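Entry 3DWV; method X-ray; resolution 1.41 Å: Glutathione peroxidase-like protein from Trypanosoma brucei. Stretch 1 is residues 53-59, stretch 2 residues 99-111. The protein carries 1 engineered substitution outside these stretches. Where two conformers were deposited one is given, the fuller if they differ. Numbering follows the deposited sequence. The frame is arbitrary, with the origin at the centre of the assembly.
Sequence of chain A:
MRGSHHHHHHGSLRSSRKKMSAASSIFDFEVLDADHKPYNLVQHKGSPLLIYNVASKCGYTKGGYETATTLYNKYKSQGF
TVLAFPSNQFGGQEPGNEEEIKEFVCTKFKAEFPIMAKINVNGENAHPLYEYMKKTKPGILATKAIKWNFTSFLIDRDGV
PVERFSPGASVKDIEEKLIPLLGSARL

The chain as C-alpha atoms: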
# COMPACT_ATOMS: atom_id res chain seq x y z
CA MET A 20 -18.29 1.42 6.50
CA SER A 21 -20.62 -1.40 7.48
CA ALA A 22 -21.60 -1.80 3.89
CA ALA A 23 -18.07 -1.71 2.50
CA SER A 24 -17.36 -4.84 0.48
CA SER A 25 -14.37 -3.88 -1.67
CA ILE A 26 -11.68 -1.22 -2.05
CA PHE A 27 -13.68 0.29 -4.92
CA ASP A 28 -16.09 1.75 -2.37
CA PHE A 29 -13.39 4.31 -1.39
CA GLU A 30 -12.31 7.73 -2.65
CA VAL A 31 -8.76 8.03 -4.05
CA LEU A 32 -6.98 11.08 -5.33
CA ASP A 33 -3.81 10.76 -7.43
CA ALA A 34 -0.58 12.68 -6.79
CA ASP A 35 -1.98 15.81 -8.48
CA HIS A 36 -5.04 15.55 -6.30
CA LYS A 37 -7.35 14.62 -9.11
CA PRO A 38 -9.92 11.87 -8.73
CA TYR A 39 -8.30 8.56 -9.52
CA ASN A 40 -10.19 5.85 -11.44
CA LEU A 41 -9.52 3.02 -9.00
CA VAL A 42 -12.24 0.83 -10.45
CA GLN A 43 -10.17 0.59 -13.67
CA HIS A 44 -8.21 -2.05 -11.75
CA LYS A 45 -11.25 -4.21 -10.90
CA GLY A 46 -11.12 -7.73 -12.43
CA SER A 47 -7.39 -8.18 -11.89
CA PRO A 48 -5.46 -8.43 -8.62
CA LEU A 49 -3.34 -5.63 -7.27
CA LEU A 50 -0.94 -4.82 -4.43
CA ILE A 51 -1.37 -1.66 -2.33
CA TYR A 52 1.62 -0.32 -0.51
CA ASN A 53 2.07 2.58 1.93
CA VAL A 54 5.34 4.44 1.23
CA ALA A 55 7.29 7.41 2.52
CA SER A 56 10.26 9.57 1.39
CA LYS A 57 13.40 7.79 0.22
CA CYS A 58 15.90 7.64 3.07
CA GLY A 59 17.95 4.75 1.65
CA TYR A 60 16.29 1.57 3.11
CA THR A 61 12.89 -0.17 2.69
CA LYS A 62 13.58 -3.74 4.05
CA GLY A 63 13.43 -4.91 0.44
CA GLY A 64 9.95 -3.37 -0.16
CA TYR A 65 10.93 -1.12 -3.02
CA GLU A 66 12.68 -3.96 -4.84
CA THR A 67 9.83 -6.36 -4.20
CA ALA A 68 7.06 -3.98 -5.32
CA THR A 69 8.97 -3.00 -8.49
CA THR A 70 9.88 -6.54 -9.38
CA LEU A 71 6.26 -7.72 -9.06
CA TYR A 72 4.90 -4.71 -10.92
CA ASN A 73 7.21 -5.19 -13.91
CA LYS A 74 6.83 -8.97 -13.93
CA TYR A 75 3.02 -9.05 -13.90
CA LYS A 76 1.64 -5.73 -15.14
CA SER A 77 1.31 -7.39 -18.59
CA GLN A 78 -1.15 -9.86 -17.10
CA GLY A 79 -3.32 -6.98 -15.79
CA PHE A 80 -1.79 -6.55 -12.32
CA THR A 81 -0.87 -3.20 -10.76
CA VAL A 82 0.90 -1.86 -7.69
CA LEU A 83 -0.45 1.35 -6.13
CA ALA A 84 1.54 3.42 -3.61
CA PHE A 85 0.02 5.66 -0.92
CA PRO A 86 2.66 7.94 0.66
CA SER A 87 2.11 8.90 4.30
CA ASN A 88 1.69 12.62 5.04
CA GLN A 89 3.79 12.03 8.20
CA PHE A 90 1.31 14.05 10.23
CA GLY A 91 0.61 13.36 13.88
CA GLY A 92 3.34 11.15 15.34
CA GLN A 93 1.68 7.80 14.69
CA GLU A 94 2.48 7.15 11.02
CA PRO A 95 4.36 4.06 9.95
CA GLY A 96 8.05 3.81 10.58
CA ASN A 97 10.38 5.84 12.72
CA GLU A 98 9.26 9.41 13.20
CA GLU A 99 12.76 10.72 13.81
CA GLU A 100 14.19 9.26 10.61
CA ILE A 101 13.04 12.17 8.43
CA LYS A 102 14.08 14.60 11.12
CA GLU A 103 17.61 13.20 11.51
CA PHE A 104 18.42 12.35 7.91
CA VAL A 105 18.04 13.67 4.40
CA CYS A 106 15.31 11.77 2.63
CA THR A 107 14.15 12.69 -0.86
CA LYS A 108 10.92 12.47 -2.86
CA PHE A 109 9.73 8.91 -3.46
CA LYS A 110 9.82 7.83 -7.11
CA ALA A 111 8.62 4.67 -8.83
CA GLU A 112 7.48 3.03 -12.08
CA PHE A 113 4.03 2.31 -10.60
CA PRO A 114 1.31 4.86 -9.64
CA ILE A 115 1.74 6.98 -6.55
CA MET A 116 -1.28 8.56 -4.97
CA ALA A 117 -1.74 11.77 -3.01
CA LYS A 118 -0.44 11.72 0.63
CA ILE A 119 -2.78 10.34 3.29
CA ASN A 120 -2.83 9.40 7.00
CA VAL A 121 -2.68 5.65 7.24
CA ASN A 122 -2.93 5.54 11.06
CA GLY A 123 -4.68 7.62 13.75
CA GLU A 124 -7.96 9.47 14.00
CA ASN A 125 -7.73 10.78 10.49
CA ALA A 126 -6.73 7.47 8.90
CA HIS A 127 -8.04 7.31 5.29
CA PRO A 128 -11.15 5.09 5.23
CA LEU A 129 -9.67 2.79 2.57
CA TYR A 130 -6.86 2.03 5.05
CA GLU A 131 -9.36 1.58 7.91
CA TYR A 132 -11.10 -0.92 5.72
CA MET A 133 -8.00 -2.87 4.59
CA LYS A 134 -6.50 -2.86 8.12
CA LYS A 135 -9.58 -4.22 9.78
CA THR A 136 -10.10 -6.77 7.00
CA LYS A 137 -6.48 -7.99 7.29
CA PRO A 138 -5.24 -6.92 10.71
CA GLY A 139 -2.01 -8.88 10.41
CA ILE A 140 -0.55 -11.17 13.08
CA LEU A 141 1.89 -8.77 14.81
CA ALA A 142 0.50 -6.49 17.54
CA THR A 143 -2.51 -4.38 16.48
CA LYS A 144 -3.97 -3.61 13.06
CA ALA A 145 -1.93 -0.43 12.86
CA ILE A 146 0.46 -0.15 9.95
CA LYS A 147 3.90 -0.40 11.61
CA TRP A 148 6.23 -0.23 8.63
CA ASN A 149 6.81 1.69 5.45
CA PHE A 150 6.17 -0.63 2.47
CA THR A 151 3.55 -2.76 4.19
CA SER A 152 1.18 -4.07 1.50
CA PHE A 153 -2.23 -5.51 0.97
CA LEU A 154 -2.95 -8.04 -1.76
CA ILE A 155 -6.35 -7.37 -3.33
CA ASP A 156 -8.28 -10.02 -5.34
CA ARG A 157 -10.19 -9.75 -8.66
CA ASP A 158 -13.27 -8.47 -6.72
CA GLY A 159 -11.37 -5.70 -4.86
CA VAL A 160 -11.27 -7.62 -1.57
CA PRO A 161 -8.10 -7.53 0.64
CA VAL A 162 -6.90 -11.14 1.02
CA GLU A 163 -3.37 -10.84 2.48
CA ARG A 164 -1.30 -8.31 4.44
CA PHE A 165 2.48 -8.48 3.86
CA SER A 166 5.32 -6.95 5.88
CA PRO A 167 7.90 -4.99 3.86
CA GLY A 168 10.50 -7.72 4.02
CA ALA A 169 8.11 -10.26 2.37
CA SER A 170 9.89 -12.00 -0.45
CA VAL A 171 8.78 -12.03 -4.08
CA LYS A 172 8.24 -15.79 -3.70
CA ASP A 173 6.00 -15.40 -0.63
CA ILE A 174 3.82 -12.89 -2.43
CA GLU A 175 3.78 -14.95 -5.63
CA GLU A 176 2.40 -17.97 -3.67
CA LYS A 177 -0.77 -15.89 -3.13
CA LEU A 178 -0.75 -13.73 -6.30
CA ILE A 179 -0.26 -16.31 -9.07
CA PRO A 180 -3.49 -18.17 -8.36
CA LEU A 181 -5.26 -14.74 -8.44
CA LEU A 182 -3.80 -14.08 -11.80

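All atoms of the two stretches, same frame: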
# COMPACT_ATOMS: atom_id res chain seq x y z
N ASN A 53 1.81 1.23 1.38
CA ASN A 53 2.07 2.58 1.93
C ASN A 53 3.56 2.89 1.81
O ASN A 53 4.37 1.98 2.00
CB ASN A 53 1.60 2.72 3.38
CG ASN A 53 2.29 1.74 4.33
OD1 ASN A 53 1.96 0.55 4.28
ND2 ASN A 53 3.21 2.16 5.19
N VAL A 54 3.91 4.14 1.47
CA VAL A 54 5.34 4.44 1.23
C VAL A 54 5.64 5.72 1.99
O VAL A 54 4.77 6.32 2.67
CB VAL A 54 5.65 4.52 -0.27
CG1 VAL A 54 5.23 3.22 -1.01
CG2 VAL A 54 4.91 5.69 -0.92
N ALA A 55 6.85 6.17 1.87
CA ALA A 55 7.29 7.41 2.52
C ALA A 55 8.52 7.92 1.76
O ALA A 55 8.95 7.23 0.82
CB ALA A 55 7.57 7.18 4.00
N SER A 56 9.08 9.06 2.09
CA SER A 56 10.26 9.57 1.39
C SER A 56 11.42 8.58 1.39
O SER A 56 11.52 7.73 2.30
CB SER A 56 10.74 10.84 2.10
OG SER A 56 9.81 11.89 1.88
N LYS A 57 12.28 8.71 0.40
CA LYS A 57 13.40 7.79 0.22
C LYS A 57 14.54 8.17 1.16
O LYS A 57 15.19 9.19 0.91
CB LYS A 57 13.89 7.79 -1.24
CG LYS A 57 15.12 6.92 -1.44
CD LYS A 57 15.60 6.95 -2.90
CE LYS A 57 16.03 8.35 -3.32
NZ LYS A 57 16.56 8.29 -4.74
N CYS A 58 14.78 7.35 2.20
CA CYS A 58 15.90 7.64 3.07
C CYS A 58 17.10 6.74 2.79
O CYS A 58 18.20 7.07 3.20
CB CYS A 58 15.51 7.48 4.55
SG CYS A 58 14.09 8.52 5.02
N GLY A 59 16.88 5.62 2.11
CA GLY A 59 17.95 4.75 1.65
C GLY A 59 17.58 3.30 1.85
O GLY A 59 18.26 2.40 1.30
N GLU A 99 11.61 9.82 13.79
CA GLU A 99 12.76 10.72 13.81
C GLU A 99 13.64 10.56 12.58
O GLU A 99 14.51 11.39 12.29
CB GLU A 99 13.60 10.50 15.07
CG GLU A 99 12.87 10.81 16.37
CD GLU A 99 13.72 10.39 17.56
OE1 GLU A 99 14.88 10.01 17.31
OE2 GLU A 99 13.25 10.44 18.71
N GLU A 100 13.38 9.50 11.80
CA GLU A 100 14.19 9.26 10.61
C GLU A 100 14.19 10.43 9.64
O GLU A 100 15.22 10.80 9.09
CB GLU A 100 13.66 8.02 9.88
CG GLU A 100 14.40 7.76 8.57
CD GLU A 100 14.03 6.38 8.04
OE1 GLU A 100 12.82 6.05 8.09
OE2 GLU A 100 14.94 5.67 7.60
N ILE A 101 13.02 11.04 9.38
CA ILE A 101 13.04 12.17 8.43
C ILE A 101 13.48 13.43 9.13
O ILE A 101 13.78 14.44 8.52
CB ILE A 101 11.66 12.26 7.76
CG1 ILE A 101 11.35 10.89 7.13
CG2 ILE A 101 11.57 13.42 6.80
CD1 ILE A 101 11.40 10.80 5.63
N LYS A 102 13.57 13.38 10.47
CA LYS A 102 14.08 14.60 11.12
C LYS A 102 15.61 14.58 11.11
O LYS A 102 16.26 15.60 10.86
CB LYS A 102 13.51 14.74 12.52
CG LYS A 102 14.13 13.85 13.57
CD LYS A 102 14.67 14.62 14.77
CE LYS A 102 14.72 13.76 16.02
NZ LYS A 102 16.04 13.10 16.18
N GLU A 103 16.18 13.41 11.38
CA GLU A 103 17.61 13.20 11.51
C GLU A 103 18.33 13.20 10.18
O GLU A 103 19.46 13.68 10.04
CB GLU A 103 17.86 11.85 12.22
CG GLU A 103 19.26 11.74 12.78
CD GLU A 103 19.64 10.51 13.57
OE1 GLU A 103 18.78 9.67 13.90
OE2 GLU A 103 20.85 10.38 13.88
N PHE A 104 17.72 12.59 9.18
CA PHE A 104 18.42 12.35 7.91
C PHE A 104 17.75 13.01 6.72
O PHE A 104 16.57 13.34 6.60
CB PHE A 104 18.47 10.83 7.75
CG PHE A 104 19.16 10.08 8.88
CD1 PHE A 104 20.51 10.26 9.10
CD2 PHE A 104 18.47 9.20 9.69
CE1 PHE A 104 21.17 9.58 10.11
CE2 PHE A 104 19.10 8.52 10.72
CZ PHE A 104 20.46 8.71 10.94
N VAL A 105 18.56 13.22 5.68
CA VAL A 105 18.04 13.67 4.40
C VAL A 105 17.33 12.50 3.74
O VAL A 105 17.86 11.39 3.62
CB VAL A 105 19.18 14.26 3.55
CG1 VAL A 105 18.78 14.54 2.11
CG2 VAL A 105 19.66 15.55 4.21
N CYS A 106 16.09 12.78 3.35
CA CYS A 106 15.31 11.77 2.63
C CYS A 106 14.67 12.49 1.46
O CYS A 106 14.16 13.59 1.72
CB CYS A 106 14.24 11.15 3.51
SG CYS A 106 14.90 10.39 5.02
N THR A 107 14.66 11.92 0.27
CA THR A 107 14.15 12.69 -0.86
C THR A 107 12.83 12.13 -1.37
O THR A 107 12.29 11.09 -0.94
CB THR A 107 15.25 12.67 -1.93
OG1 THR A 107 15.44 11.29 -2.31
CG2 THR A 107 16.59 13.17 -1.45
N LYS A 108 12.22 12.85 -2.31
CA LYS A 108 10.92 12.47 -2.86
C LYS A 108 10.91 11.04 -3.36
O LYS A 108 11.75 10.66 -4.17
CB LYS A 108 10.54 13.41 -4.03
CG LYS A 108 9.16 13.08 -4.55
CD LYS A 108 8.82 13.74 -5.88
CE LYS A 108 7.31 13.79 -6.08
NZ LYS A 108 6.81 15.03 -6.78
N PHE A 109 9.98 10.22 -2.92
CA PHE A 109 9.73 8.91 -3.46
C PHE A 109 9.37 8.95 -4.96
O PHE A 109 8.54 9.80 -5.32
CB PHE A 109 8.57 8.26 -2.69
CG PHE A 109 8.41 6.82 -3.16
CD1 PHE A 109 9.45 5.90 -2.94
CD2 PHE A 109 7.28 6.40 -3.83
CE1 PHE A 109 9.34 4.60 -3.36
CE2 PHE A 109 7.17 5.06 -4.20
CZ PHE A 109 8.18 4.16 -3.98
N LYS A 110 10.03 8.04 -5.68
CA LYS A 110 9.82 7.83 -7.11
C LYS A 110 9.71 6.35 -7.46
O LYS A 110 10.45 5.51 -6.93
CB LYS A 110 10.99 8.39 -7.95
CG LYS A 110 11.17 9.90 -7.90
CD LYS A 110 12.31 10.42 -8.75
CE LYS A 110 13.66 9.78 -8.72
NZ LYS A 110 14.49 9.87 -7.50
N ALA A 111 8.83 6.04 -8.41
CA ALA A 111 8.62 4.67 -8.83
C ALA A 111 7.99 4.55 -10.23
O ALA A 111 7.41 5.45 -10.84
CB ALA A 111 7.73 3.98 -7.82
O HOH W 1 16.38 11.38 -5.14
O HOH W 2 13.37 8.53 -5.27
O HOH W 3 19.68 9.24 4.26

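A loop that follows a strand and a segment that leaves a helix, their touching residues at least 42 apart in sequence, are fastened here by a covalent bond and a short piece of antiparallel pairing. The disulfide joins Cys58 SG to Cys106 SG at 2.0 Å, with a chi3 of 106°; both cysteines adopt chi1 near -60° (m), and the backbones lie close, CA to CA 4.2 Å. One residue away, Lys57 and Thr107 form a single antiparallel bridge. Lys57 N donates to Thr107 O at 2.7 Å, and Thr107 N returns a bond to Lys57 O at 2.9 Å. The same carbonyl also receives a CA-H...O contact, Cys106 CA lying 3.1 Å from Lys57 O.

Beside this backbone clasp, Ser56 CB packs 3.4 Å from Thr107 O and 3.6 Å from Ile101 CD1. The tip of Ile101 nestles into the corner formed by that serine and the disulfide, with CD1 also 3.6 Å from Cys58 SG; an aliphatic tip suits this spot, because a methyl can pack against sulfur with no polar group left unsatisfied. At the other end, the ring of Phe109 is the main bump. Val54 lies over one of its faces, and Val54 CG2 comes within 3.8 Å of Phe109 CD2. Ala55 CB points away, and it is the carbonyl that meets the phenylalanine: Ala55 O is 3.7 Å from Phe109 CB.

The outer edge is wetter. The long Lys57 chain runs past Thr107, bringing CE to 3.2 Å from OG1, and its amine lies 3.8 Å, NZ to NZ, from that of Lys110. These like charges would repel, but one water accepts from both amines, weakly from Lys57, and donates to Lys108 O. Another water links Lys57 NZ to Thr107 OG1, and a third donates to both Cys58 O and Val105 O.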